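Local structure of amidohydrolase (Pseudomonas aeruginosa, 2I5G) at residues 26-31 with 284-289; 154-159 with 178-183; 211-216 with 249-254; 219-224 with 277-282. The protein probably acts as a metallodipeptidase of the M19 membrane dipeptidase family, a group of TIM-barrel hydrolases. The protein carries 2 engineered substitutions. All blocks are in the same frame, centred on the assembly; numbering follows the deposited sequence.

How the contacts relate
Contact 3 (211-216 with 249-254) touches each of the others. Its centre lies about 9 Å from that of contact 4, 13 Å from that of contact 1 and 14 Å from that of contact 2. Toward contact 1 the link is polar: Q252 offers OE1 to V287 N and NE2 to D28 OD2. Toward contact 2 it is a backbone bond, T211 N to C181 O at 3.0 Å, and toward contact 4 it is packing, with F213 against I278. Contact 2 is buried, its centre about 7 Å from the centre of the chain, and carries two histidines that probably correspond to metal ligands of M19 relatives. Contacts 1 and 4 lie farther out.

Contact 1 (26-31 with 284-289); sequences FEDMRK and IRTVGE
T286 comes first along 284-289 to reach helix 23-31, resting its CB 3.7 Å from D28 OD2. V287 follows with its side chain turned toward the helix, and its CG1 lies 3.9 Å from M29 CA. A branched apolar residue suits this spot, because M29 CG lies nearby and F250 touches V287 as well. G288 makes the closest backbone approach, its CA 4.6 Å from D28 CA; with no side chain it lets the helix come this near. Its N-H is taken up by D28 OD2 at 2.8 Å, an acceptor met from above the carboxylate plane, 68° out of it. D28 CG stands anti to the backbone N (chi1 -154°), which carries the carboxylate off the helix toward that N-H, and Q252 NE2 is a second donor to the same OD2. The carbonyl of G288 is gripped from the other segment too: K31, extended until its last bend, sets NZ 3.2 Å from G288 O, above the carbonyl plane. E289 starts away from the helix and brings OE1 back to R285 N and T286 N, bracing the bend. The whole is a short 3-10 turn pinned by an aspartate and a lysine to the helix that follows the first strand of the TIM barrel.

Contact 2 (154-159 with 178-183); sequences MCDLSH and YSHCLP
D156 OD1 accepts the backbone N-H of S179 at 2.8 Å, nearly along its own C-O axis and with an N-H...O angle of 159°. A second firm bond runs from H180 N to S158 OG at 2.8 Å, straighter still (168°). The third polar link joins two side chains: H159 NE2 and H180 NE2 share a hydrogen bond of 2.8 Å in which either could be the donor. The rings meet rim to rim with their planes 56° apart, while the two side chains cross at about a right angle. S179 OG and H180 ND1 share a bond of 2.7 Å, again with either as donor, so partners at both ring nitrogens limit how the imidazole can turn. S158 CB lies over one face of the H180 ring, 3.8 Å from the centroid, in a CH-pi contact; a small serine suits this tight turn. Farther out, L157 CB leans obliquely on Y178 CE1, and helix 162-171 touches both residues. Histidines at the corresponding positions of M19 dipeptidases bind metal, so H159 and H180 are probably their counterparts. Here they bond each other directly within a buried polar network, in which hydroxyl and carboxylate groups satisfy the backbone of the turn.

Contact 3 (211-216 with 249-254); sequences TMFAPF and DFTQGH
D249 and F213 are brought together by similar first torsions: D249 CG lies anti to its backbone N (chi1 -166°), and F213 CG is likewise anti to its own N (chi1 -155°). These torsions direct both CG atoms into the gap between the loops, where D249 OD2 comes 3.6 Å from F213 CD1 with the two planes 48° apart. Behind them T211 turns its side chain toward D249, its OG1 lying beside D249 CB. That hydroxyl is not spent on D249: it bonds to the carbonyl of T248, just before the other segment, so a threonine serves here both as filler and as a tie to the neighbouring backbone. Farther along the ring, F213 CE1 lies 4.2 Å from T251 CG2. The F213 ring is held in turn by F275, which meets it edge to face, and its CD2 sits over one face of F216. A separate apolar pair flanks this group. M212, present as selenomethionine, sets SE 4.9 Å from the centroid of the F250 ring and oblique to it, a Met-aromatic contact in which a long, polarisable side chain reaches across to an aromatic ring. Beyond T251 the chain reverses in a type II turn to H254, where G253 takes the positive phi. The two loops follow adjacent barrel strands yet exchange no hydrogen bond of their own: aromatic and apolar groups hold them, flanking a carboxylate whose counterpart in M19 dipeptidases probably belongs to the active site.

Contact 4 (219-224 with 277-282); sequences KGIDST and KIVNPL
I221 and V279 meet where two loops of the TIM barrel, one leading into helix 225-239 and the other preceding helix 291-299, join in a single beta bridge between T224 and L282; the touching parts 221-224 and 277-282 run 10° apart in direction. The isoleucine places CG1 between its backbone N and carbonyl carbon, the crowded position (chi1 51°), while CG2 stands anti to the carbonyl carbon and meets V279 CG2 at 3.7 Å. Two beta-branched side chains suit such a pair, because each offers a methyl close to the backbone. The other arm of I221 reaches toward K277, its CD1 lying 3.5 Å from K277 NZ and 4.0 Å from K277 CE. That lysine is bent at chi2, chi3 and chi4, and the folded chain passes its end over the methyl while the residue itself stays at the surface. S223 works within its own segment: its OG bonds G220 O at 2.7 Å, and its N reaches the same oxygen from the same face, tightening the turn. T224 sits at the N-cap of helix 225-239; its OG1 caps D226 N weakly, and D227 OD2 accepts T224 N. P281, a rigid residue without an N-H to satisfy, lays CB 3.7 Å from T224 O. Next to it, L282 N donates to S223 O at 3.2 Å, with an N-H...O angle of 164°.

Contact 1 (26-31 with 284-289)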
loop_
_atom_site.group_PDB
_atom_site.type_symbol
_atom_site.label_atom_id
_atom_site.label_comp_id
_atom_site.label_asym_id
_atom_site.label_seq_id
_atom_site.Cartn_x
_atom_site.Cartn_y
_atom_site.Cartn_z
ATOM N N PHE A 26 -26.207 22.027 4.272
ATOM C CA PHE A 26 -26.744 21.817 5.608
ATOM C C PHE A 26 -28.243 22.067 5.665
ATOM O O PHE A 26 -28.984 21.302 6.271
ATOM C CB PHE A 26 -26.018 22.733 6.590
ATOM C CG PHE A 26 -24.566 22.401 6.759
ATOM C CD1 PHE A 26 -23.679 23.340 7.275
ATOM C CD2 PHE A 26 -24.082 21.141 6.416
ATOM C CE1 PHE A 26 -22.332 23.029 7.448
ATOM C CE2 PHE A 26 -22.734 20.821 6.586
ATOM C CZ PHE A 26 -21.859 21.766 7.101
ATOM N N GLU A 27 -28.685 23.138 5.021
ATOM C CA GLU A 27 -30.098 23.484 5.007
ATOM C C GLU A 27 -30.947 22.478 4.226
ATOM O O GLU A 27 -32.111 22.244 4.556
ATOM C CB GLU A 27 -30.269 24.891 4.433
ATOM C CG GLU A 27 -29.547 25.946 5.247
ATOM C CD GLU A 27 -29.522 27.298 4.566
ATOM O OE1 GLU A 27 -28.970 28.257 5.153
ATOM O OE2 GLU A 27 -30.051 27.399 3.440
ATOM N N ASP A 28 -30.360 21.879 3.197
ATOM C CA ASP A 28 -31.071 20.904 2.378
ATOM C C ASP A 28 -31.187 19.601 3.171
ATOM O O ASP A 28 -32.085 18.786 2.935
ATOM C CB ASP A 28 -30.324 20.685 1.054
ATOM C CG ASP A 28 -31.241 20.215 -0.071
ATOM O OD1 ASP A 28 -32.355 20.767 -0.204
ATOM O OD2 ASP A 28 -30.845 19.305 -0.834
HETATM N N MSE A 29 -30.275 19.410 4.118
HETATM C CA MSE A 29 -30.309 18.225 4.958
HETATM C C MSE A 29 -31.486 18.417 5.902
HETATM O O MSE A 29 -32.214 17.474 6.226
HETATM C CB MSE A 29 -29.017 18.090 5.765
HETATM C CG MSE A 29 -27.770 17.989 4.919
HETATM SE SE MSE A 29 -26.204 17.572 5.959
HETATM C CE MSE A 29 -25.494 16.110 4.904
ATOM N N ARG A 30 -31.667 19.657 6.337
ATOM C CA ARG A 30 -32.758 19.990 7.230
ATOM C C ARG A 30 -34.085 19.876 6.478
ATOM O O ARG A 30 -35.052 19.313 6.999
ATOM C CB ARG A 30 -32.563 21.403 7.780
ATOM C CG ARG A 30 -31.467 21.520 8.842
ATOM C CD ARG A 30 -31.922 20.943 10.179
ATOM N NE ARG A 30 -32.108 19.496 10.126
ATOM C CZ ARG A 30 -33.091 18.841 10.738
ATOM N NH1 ARG A 30 -33.993 19.502 11.456
ATOM N NH2 ARG A 30 -33.171 17.520 10.634
ATOM N N LYS A 31 -34.125 20.392 5.252
ATOM C CA LYS A 31 -35.341 20.319 4.446
ATOM C C LYS A 31 -35.806 18.876 4.249
ATOM O O LYS A 31 -37.000 18.615 4.122
ATOM C CB LYS A 31 -35.119 20.961 3.073
ATOM C CG LYS A 31 -36.300 20.801 2.119
ATOM C CD LYS A 31 -36.078 21.594 0.839
ATOM C CE LYS A 31 -37.235 21.448 -0.151
ATOM N NZ LYS A 31 -37.335 20.078 -0.742
ATOM N N ILE A 284 -35.751 11.882 -6.355
ATOM C CA ILE A 284 -34.810 12.046 -5.251
ATOM C C ILE A 284 -33.437 12.480 -5.767
ATOM O O ILE A 284 -32.431 11.810 -5.551
ATOM C CB ILE A 284 -34.699 10.739 -4.411
ATOM C CG1 ILE A 284 -33.883 11.016 -3.146
ATOM C CG2 ILE A 284 -34.103 9.608 -5.250
ATOM C CD1 ILE A 284 -33.915 9.898 -2.133
ATOM N N ARG A 285 -33.420 13.621 -6.454
ATOM C CA ARG A 285 -32.207 14.197 -7.029
ATOM C C ARG A 285 -31.417 15.039 -6.021
ATOM O O ARG A 285 -30.228 15.289 -6.213
ATOM C CB ARG A 285 -32.569 15.069 -8.235
ATOM C CG ARG A 285 -33.164 14.324 -9.404
ATOM C CD ARG A 285 -32.093 13.941 -10.411
ATOM N NE ARG A 285 -32.649 13.279 -11.594
ATOM C CZ ARG A 285 -33.523 13.831 -12.435
ATOM N NH1 ARG A 285 -33.962 15.066 -12.237
ATOM N NH2 ARG A 285 -33.946 13.151 -13.494
ATOM N N THR A 286 -32.078 15.493 -4.964
ATOM C CA THR A 286 -31.412 16.293 -3.939
ATOM C C THR A 286 -31.722 15.772 -2.537
ATOM O O THR A 286 -32.756 15.143 -2.300
ATOM C CB THR A 286 -31.834 17.778 -4.000
ATOM O OG1 THR A 286 -33.250 17.883 -3.822
ATOM C CG2 THR A 286 -31.445 18.393 -5.326
ATOM N N VAL A 287 -30.811 16.039 -1.611
ATOM C CA VAL A 287 -30.974 15.601 -0.237
ATOM C C VAL A 287 -32.321 16.058 0.307
ATOM O O VAL A 287 -33.028 15.294 0.964
ATOM C CB VAL A 287 -29.844 16.164 0.646
ATOM C CG1 VAL A 287 -29.987 15.653 2.072
ATOM C CG2 VAL A 287 -28.495 15.757 0.072
ATOM N N GLY A 288 -32.680 17.303 0.016
ATOM C CA GLY A 288 -33.941 17.843 0.493
ATOM C C GLY A 288 -35.178 17.058 0.085
ATOM O O GLY A 288 -36.288 17.360 0.535
ATOM N N GLU A 289 -34.995 16.049 -0.758
ATOM C CA GLU A 289 -36.114 15.231 -1.217
ATOM C C GLU A 289 -36.198 13.878 -0.527
ATOM O O GLU A 289 -37.048 13.056 -0.877
ATOM C CB GLU A 289 -36.026 15.007 -2.724
ATOM C CG GLU A 289 -36.361 16.214 -3.563
ATOM C CD GLU A 289 -36.312 15.896 -5.039
ATOM O OE1 GLU A 289 -35.193 15.777 -5.577
ATOM O OE2 GLU A 289 -37.393 15.748 -5.659
#

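Contact 2 (154-159 with 178-183)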
loop_
_atom_site.group_PDB
_atom_site.type_symbol
_atom_site.label_atom_id
_atom_site.label_comp_id
_atom_site.label_asym_id
_atom_site.label_seq_id
_atom_site.Cartn_x
_atom_site.Cartn_y
_atom_site.Cartn_z
HETATM N N MSE A 154 -16.310 1.199 12.678
HETATM C CA MSE A 154 -16.913 0.203 11.811
HETATM C C MSE A 154 -16.202 0.020 10.477
HETATM O O MSE A 154 -15.790 0.993 9.838
HETATM C CB MSE A 154 -18.375 0.561 11.576
HETATM C CG MSE A 154 -19.090 -0.373 10.630
HETATM SE SE MSE A 154 -21.003 -0.154 10.727
HETATM C CE MSE A 154 -21.502 -1.982 10.338
ATOM N N CYS A 155 -16.068 -1.241 10.069
ATOM C CA CYS A 155 -15.423 -1.608 8.810
ATOM C C CYS A 155 -16.419 -1.514 7.660
ATOM O O CYS A 155 -17.503 -2.100 7.714
ATOM C CB CYS A 155 -14.887 -3.036 8.888
ATOM S SG CYS A 155 -13.595 -3.311 10.126
ATOM N N ASP A 156 -16.044 -0.776 6.623
ATOM C CA ASP A 156 -16.892 -0.592 5.452
ATOM C C ASP A 156 -16.214 -1.284 4.272
ATOM O O ASP A 156 -14.981 -1.267 4.157
ATOM C CB ASP A 156 -17.084 0.907 5.181
ATOM C CG ASP A 156 -18.011 1.182 4.008
ATOM O OD1 ASP A 156 -19.048 0.492 3.887
ATOM O OD2 ASP A 156 -17.711 2.102 3.217
ATOM N N LEU A 157 -17.019 -1.893 3.398
ATOM C CA LEU A 157 -16.480 -2.631 2.262
ATOM C C LEU A 157 -17.127 -2.359 0.913
ATOM O O LEU A 157 -16.922 -3.121 -0.034
ATOM C CB LEU A 157 -16.566 -4.127 2.548
ATOM C CG LEU A 157 -15.912 -4.627 3.836
ATOM C CD1 LEU A 157 -16.430 -6.018 4.133
ATOM C CD2 LEU A 157 -14.392 -4.615 3.713
ATOM N N SER A 158 -17.896 -1.284 0.804
ATOM C CA SER A 158 -18.554 -0.967 -0.465
ATOM C C SER A 158 -17.623 -0.975 -1.685
ATOM O O SER A 158 -17.964 -1.532 -2.726
ATOM C CB SER A 158 -19.258 0.395 -0.379
ATOM O OG SER A 158 -20.349 0.350 0.525
ATOM N N HIS A 159 -16.451 -0.360 -1.547
ATOM C CA HIS A 159 -15.490 -0.266 -2.646
ATOM C C HIS A 159 -14.376 -1.323 -2.597
ATOM O O HIS A 159 -13.473 -1.320 -3.436
ATOM C CB HIS A 159 -14.875 1.145 -2.671
ATOM C CG HIS A 159 -15.860 2.236 -2.985
ATOM N ND1 HIS A 159 -16.091 2.683 -4.269
ATOM C CD2 HIS A 159 -16.674 2.965 -2.182
ATOM C CE1 HIS A 159 -17.002 3.641 -4.243
ATOM N NE2 HIS A 159 -17.371 3.831 -2.989
ATOM N N TYR A 178 -21.598 -2.600 3.979
ATOM C CA TYR A 178 -21.437 -2.140 2.608
ATOM C C TYR A 178 -22.308 -0.890 2.672
ATOM O O TYR A 178 -23.449 -0.898 2.208
ATOM C CB TYR A 178 -22.038 -3.110 1.589
ATOM C CG TYR A 178 -21.248 -4.375 1.330
ATOM C CD1 TYR A 178 -19.863 -4.340 1.166
ATOM C CD2 TYR A 178 -21.895 -5.607 1.211
ATOM C CE1 TYR A 178 -19.140 -5.501 0.890
ATOM C CE2 TYR A 178 -21.185 -6.771 0.935
ATOM C CZ TYR A 178 -19.809 -6.711 0.775
ATOM O OH TYR A 178 -19.109 -7.863 0.497
ATOM N N SER A 179 -21.773 0.166 3.286
ATOM C CA SER A 179 -22.490 1.427 3.458
ATOM C C SER A 179 -23.280 1.871 2.238
ATOM O O SER A 179 -24.369 2.422 2.375
ATOM C CB SER A 179 -21.515 2.542 3.862
ATOM O OG SER A 179 -20.573 2.806 2.838
ATOM N N HIS A 180 -22.738 1.633 1.047
ATOM C CA HIS A 180 -23.423 2.032 -0.174
ATOM C C HIS A 180 -23.104 1.150 -1.380
ATOM O O HIS A 180 -22.019 1.229 -1.954
ATOM C CB HIS A 180 -23.104 3.502 -0.500
ATOM C CG HIS A 180 -21.647 3.788 -0.718
ATOM N ND1 HIS A 180 -20.704 3.681 0.282
ATOM C CD2 HIS A 180 -20.976 4.197 -1.822
ATOM C CE1 HIS A 180 -19.517 4.012 -0.196
ATOM N NE2 HIS A 180 -19.654 4.331 -1.470
ATOM N N CYS A 181 -24.056 0.310 -1.771
ATOM C CA CYS A 181 -23.854 -0.570 -2.917
ATOM C C CYS A 181 -25.178 -1.003 -3.536
ATOM O O CYS A 181 -26.251 -0.713 -3.017
ATOM C CB CYS A 181 -23.075 -1.807 -2.497
ATOM S SG CYS A 181 -24.023 -2.844 -1.381
ATOM N N LEU A 182 -25.089 -1.703 -4.657
ATOM C CA LEU A 182 -26.266 -2.176 -5.357
ATOM C C LEU A 182 -26.080 -3.619 -5.789
ATOM O O LEU A 182 -24.956 -4.080 -5.969
ATOM C CB LEU A 182 -26.539 -1.291 -6.567
ATOM C CG LEU A 182 -27.160 0.060 -6.219
ATOM C CD1 LEU A 182 -27.260 0.934 -7.467
ATOM C CD2 LEU A 182 -28.534 -0.179 -5.612
ATOM N N PRO A 183 -27.190 -4.352 -5.971
ATOM C CA PRO A 183 -27.164 -5.759 -6.379
ATOM C C PRO A 183 -26.727 -5.975 -7.821
ATOM O O PRO A 183 -27.255 -5.349 -8.738
ATOM C CB PRO A 183 -28.599 -6.194 -6.145
ATOM C CG PRO A 183 -29.353 -4.981 -6.560
ATOM C CD PRO A 183 -28.580 -3.865 -5.890
#

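Contact 3 (211-216 with 249-254)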
loop_
_atom_site.group_PDB
_atom_site.type_symbol
_atom_site.label_atom_id
_atom_site.label_comp_id
_atom_site.label_asym_id
_atom_site.label_seq_id
_atom_site.Cartn_x
_atom_site.Cartn_y
_atom_site.Cartn_z
ATOM N N THR A 211 -27.514 1.866 -2.198
ATOM C CA THR A 211 -27.244 3.163 -2.812
ATOM C C THR A 211 -28.105 3.401 -4.052
ATOM O O THR A 211 -28.843 2.516 -4.484
ATOM C CB THR A 211 -25.759 3.283 -3.215
ATOM O OG1 THR A 211 -25.479 4.634 -3.598
ATOM C CG2 THR A 211 -25.441 2.351 -4.386
HETATM N N MSE A 212 -27.990 4.596 -4.625
HETATM C CA MSE A 212 -28.767 4.970 -5.806
HETATM C C MSE A 212 -27.930 5.595 -6.925
HETATM O O MSE A 212 -28.464 6.290 -7.789
HETATM C CB MSE A 212 -29.864 5.953 -5.404
HETATM C CG MSE A 212 -29.329 7.183 -4.696
HETATM SE SE MSE A 212 -30.653 8.558 -4.439
HETATM C CE MSE A 212 -31.195 8.129 -2.644
ATOM N N PHE A 213 -26.627 5.342 -6.921
ATOM C CA PHE A 213 -25.761 5.910 -7.945
ATOM C C PHE A 213 -26.140 5.443 -9.348
ATOM O O PHE A 213 -26.058 4.255 -9.662
ATOM C CB PHE A 213 -24.307 5.562 -7.665
ATOM C CG PHE A 213 -23.346 6.538 -8.248
ATOM C CD1 PHE A 213 -23.344 7.861 -7.818
ATOM C CD2 PHE A 213 -22.448 6.149 -9.233
ATOM C CE1 PHE A 213 -22.461 8.786 -8.364
ATOM C CE2 PHE A 213 -21.559 7.064 -9.786
ATOM C CZ PHE A 213 -21.563 8.385 -9.353
ATOM N N ALA A 214 -26.537 6.396 -10.187
ATOM C CA ALA A 214 -26.961 6.125 -11.559
ATOM C C ALA A 214 -26.190 5.013 -12.270
ATOM O O ALA A 214 -26.769 3.993 -12.653
ATOM C CB ALA A 214 -26.901 7.412 -12.380
ATOM N N PRO A 215 -24.872 5.193 -12.451
ATOM C CA PRO A 215 -24.018 4.205 -13.121
ATOM C C PRO A 215 -24.275 2.746 -12.744
ATOM O O PRO A 215 -24.217 1.860 -13.604
ATOM C CB PRO A 215 -22.614 4.653 -12.724
ATOM C CG PRO A 215 -22.752 6.131 -12.672
ATOM C CD PRO A 215 -24.061 6.311 -11.936
ATOM N N PHE A 216 -24.566 2.502 -11.466
ATOM C CA PHE A 216 -24.788 1.141 -10.971
ATOM C C PHE A 216 -26.241 0.650 -10.961
ATOM O O PHE A 216 -26.525 -0.431 -10.462
ATOM C CB PHE A 216 -24.199 0.999 -9.555
ATOM C CG PHE A 216 -22.875 1.709 -9.357
ATOM C CD1 PHE A 216 -21.935 1.786 -10.387
ATOM C CD2 PHE A 216 -22.567 2.295 -8.133
ATOM C CE1 PHE A 216 -20.716 2.437 -10.198
ATOM C CE2 PHE A 216 -21.347 2.948 -7.939
ATOM C CZ PHE A 216 -20.422 3.018 -8.977
ATOM N N ASP A 249 -25.332 8.067 -1.313
ATOM C CA ASP A 249 -24.109 8.357 -2.037
ATOM C C ASP A 249 -24.316 9.688 -2.761
ATOM O O ASP A 249 -23.915 9.852 -3.909
ATOM C CB ASP A 249 -23.816 7.227 -3.028
ATOM C CG ASP A 249 -22.402 7.272 -3.579
ATOM O OD1 ASP A 249 -21.521 7.856 -2.915
ATOM O OD2 ASP A 249 -22.165 6.704 -4.671
ATOM N N PHE A 250 -24.962 10.633 -2.078
ATOM C CA PHE A 250 -25.205 11.959 -2.644
ATOM C C PHE A 250 -23.889 12.701 -2.884
ATOM O O PHE A 250 -23.051 12.806 -1.984
ATOM C CB PHE A 250 -26.077 12.796 -1.704
ATOM C CG PHE A 250 -27.550 12.696 -1.983
ATOM C CD1 PHE A 250 -28.050 12.941 -3.263
ATOM C CD2 PHE A 250 -28.447 12.386 -0.960
ATOM C CE1 PHE A 250 -29.420 12.880 -3.522
ATOM C CE2 PHE A 250 -29.820 12.322 -1.210
ATOM C CZ PHE A 250 -30.305 12.571 -2.496
ATOM N N THR A 251 -23.717 13.217 -4.097
ATOM C CA THR A 251 -22.511 13.953 -4.474
ATOM C C THR A 251 -22.877 15.418 -4.724
ATOM O O THR A 251 -22.173 16.146 -5.434
ATOM C CB THR A 251 -21.892 13.367 -5.756
ATOM O OG1 THR A 251 -22.795 13.547 -6.854
ATOM C CG2 THR A 251 -21.631 11.887 -5.584
ATOM N N GLN A 252 -23.984 15.832 -4.118
ATOM C CA GLN A 252 -24.522 17.179 -4.253
ATOM C C GLN A 252 -23.531 18.343 -4.181
ATOM O O GLN A 252 -22.837 18.541 -3.180
ATOM C CB GLN A 252 -25.622 17.381 -3.217
ATOM C CG GLN A 252 -26.550 18.518 -3.544
ATOM C CD GLN A 252 -27.727 18.587 -2.604
ATOM O OE1 GLN A 252 -28.485 17.628 -2.470
ATOM N NE2 GLN A 252 -27.891 19.729 -1.947
ATOM N N GLY A 253 -23.485 19.118 -5.263
ATOM C CA GLY A 253 -22.608 20.274 -5.326
ATOM C C GLY A 253 -21.274 20.084 -6.026
ATOM O O GLY A 253 -20.617 21.055 -6.393
ATOM N N HIS A 254 -20.861 18.839 -6.219
ATOM C CA HIS A 254 -19.584 18.586 -6.867
ATOM C C HIS A 254 -19.628 18.696 -8.375
ATOM O O HIS A 254 -20.690 18.575 -8.987
ATOM C CB HIS A 254 -19.048 17.219 -6.452
ATOM C CG HIS A 254 -18.389 17.223 -5.110
ATOM N ND1 HIS A 254 -17.313 18.033 -4.817
ATOM C CD2 HIS A 254 -18.647 16.514 -3.986
ATOM C CE1 HIS A 254 -16.936 17.822 -3.569
ATOM N NE2 HIS A 254 -17.728 16.906 -3.042
#

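Contact 4 (219-224 with 277-282)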
loop_
_atom_site.group_PDB
_atom_site.type_symbol
_atom_site.label_atom_id
_atom_site.label_comp_id
_atom_site.label_asym_id
_atom_site.label_seq_id
_atom_site.Cartn_x
_atom_site.Cartn_y
_atom_site.Cartn_z
ATOM N N LYS A 219 -31.405 0.657 -14.818
ATOM C CA LYS A 219 -31.851 1.586 -15.846
ATOM C C LYS A 219 -30.973 2.829 -15.973
ATOM O O LYS A 219 -31.137 3.614 -16.902
ATOM C CB LYS A 219 -33.302 1.999 -15.603
ATOM C CG LYS A 219 -34.302 0.850 -15.721
ATOM C CD LYS A 219 -35.674 1.346 -16.164
ATOM C CE LYS A 219 -36.188 2.464 -15.271
ATOM N NZ LYS A 219 -37.408 3.116 -15.829
ATOM N N GLY A 220 -30.054 3.012 -15.032
ATOM C CA GLY A 220 -29.150 4.148 -15.090
ATOM C C GLY A 220 -29.744 5.534 -14.964
ATOM O O GLY A 220 -30.495 5.812 -14.037
ATOM N N ILE A 221 -29.391 6.410 -15.900
ATOM C CA ILE A 221 -29.872 7.788 -15.907
ATOM C C ILE A 221 -31.366 7.901 -16.193
ATOM O O ILE A 221 -31.929 8.998 -16.171
ATOM C CB ILE A 221 -29.109 8.635 -16.946
ATOM C CG1 ILE A 221 -29.119 7.924 -18.301
ATOM C CG2 ILE A 221 -27.688 8.883 -16.473
ATOM C CD1 ILE A 221 -28.439 8.702 -19.400
ATOM N N ASP A 222 -32.004 6.769 -16.465
ATOM C CA ASP A 222 -33.438 6.743 -16.734
ATOM C C ASP A 222 -34.188 6.166 -15.536
ATOM O O ASP A 222 -35.398 5.930 -15.596
ATOM C CB ASP A 222 -33.725 5.898 -17.971
ATOM C CG ASP A 222 -33.353 6.600 -19.251
ATOM O OD1 ASP A 222 -33.416 5.960 -20.320
ATOM O OD2 ASP A 222 -33.004 7.797 -19.193
ATOM N N SER A 223 -33.457 5.940 -14.450
ATOM C CA SER A 223 -34.042 5.382 -13.246
ATOM C C SER A 223 -34.917 6.409 -12.526
ATOM O O SER A 223 -34.739 7.620 -12.681
ATOM C CB SER A 223 -32.932 4.894 -12.315
ATOM O OG SER A 223 -32.119 3.928 -12.959
ATOM N N THR A 224 -35.870 5.910 -11.747
ATOM C CA THR A 224 -36.768 6.765 -10.989
ATOM C C THR A 224 -36.727 6.352 -9.524
ATOM O O THR A 224 -36.149 5.322 -9.167
ATOM C CB THR A 224 -38.217 6.647 -11.489
ATOM O OG1 THR A 224 -38.742 5.359 -11.148
ATOM C CG2 THR A 224 -38.267 6.820 -12.997
ATOM N N LYS A 277 -22.620 10.505 -17.442
ATOM C CA LYS A 277 -23.483 11.535 -16.877
ATOM C C LYS A 277 -23.940 11.147 -15.470
ATOM O O LYS A 277 -24.283 9.991 -15.220
ATOM C CB LYS A 277 -24.706 11.729 -17.776
ATOM C CG LYS A 277 -24.360 12.048 -19.222
ATOM C CD LYS A 277 -25.161 11.191 -20.219
ATOM C CE LYS A 277 -24.673 9.732 -20.287
ATOM N NZ LYS A 277 -24.945 8.932 -19.058
ATOM N N ILE A 278 -23.946 12.114 -14.559
ATOM C CA ILE A 278 -24.374 11.862 -13.187
ATOM C C ILE A 278 -25.797 12.378 -12.995
ATOM O O ILE A 278 -26.025 13.567 -12.785
ATOM C CB ILE A 278 -23.438 12.555 -12.154
ATOM C CG1 ILE A 278 -21.989 12.100 -12.356
ATOM C CG2 ILE A 278 -23.883 12.209 -10.737
ATOM C CD1 ILE A 278 -21.774 10.602 -12.158
ATOM N N VAL A 279 -26.756 11.470 -13.071
ATOM C CA VAL A 279 -28.152 11.833 -12.914
ATOM C C VAL A 279 -28.795 10.935 -11.871
ATOM O O VAL A 279 -28.956 9.733 -12.092
ATOM C CB VAL A 279 -28.894 11.661 -14.242
ATOM C CG1 VAL A 279 -30.326 12.144 -14.104
ATOM C CG2 VAL A 279 -28.162 12.423 -15.344
ATOM N N ASN A 280 -29.162 11.508 -10.730
ATOM C CA ASN A 280 -29.790 10.719 -9.677
ATOM C C ASN A 280 -31.203 10.342 -10.102
ATOM O O ASN A 280 -31.810 11.014 -10.939
ATOM C CB ASN A 280 -29.834 11.508 -8.367
ATOM C CG ASN A 280 -28.466 12.006 -7.938
ATOM O OD1 ASN A 280 -27.460 11.306 -8.089
ATOM N ND2 ASN A 280 -28.422 13.216 -7.390
ATOM N N PRO A 281 -31.746 9.253 -9.537
ATOM C CA PRO A 281 -33.101 8.830 -9.896
ATOM C C PRO A 281 -34.093 9.967 -9.728
ATOM O O PRO A 281 -33.991 10.749 -8.787
ATOM C CB PRO A 281 -33.362 7.681 -8.935
ATOM C CG PRO A 281 -32.014 7.069 -8.793
ATOM C CD PRO A 281 -31.132 8.288 -8.611
ATOM N N LEU A 282 -35.044 10.060 -10.649
ATOM C CA LEU A 282 -36.053 11.108 -10.596
ATOM C C LEU A 282 -36.953 10.882 -9.391
ATOM O O LEU A 282 -37.480 9.789 -9.194
ATOM C CB LEU A 282 -36.878 11.107 -11.883
ATOM C CG LEU A 282 -38.067 12.069 -11.953
ATOM C CD1 LEU A 282 -37.628 13.510 -11.706
ATOM C CD2 LEU A 282 -38.713 11.928 -13.322
#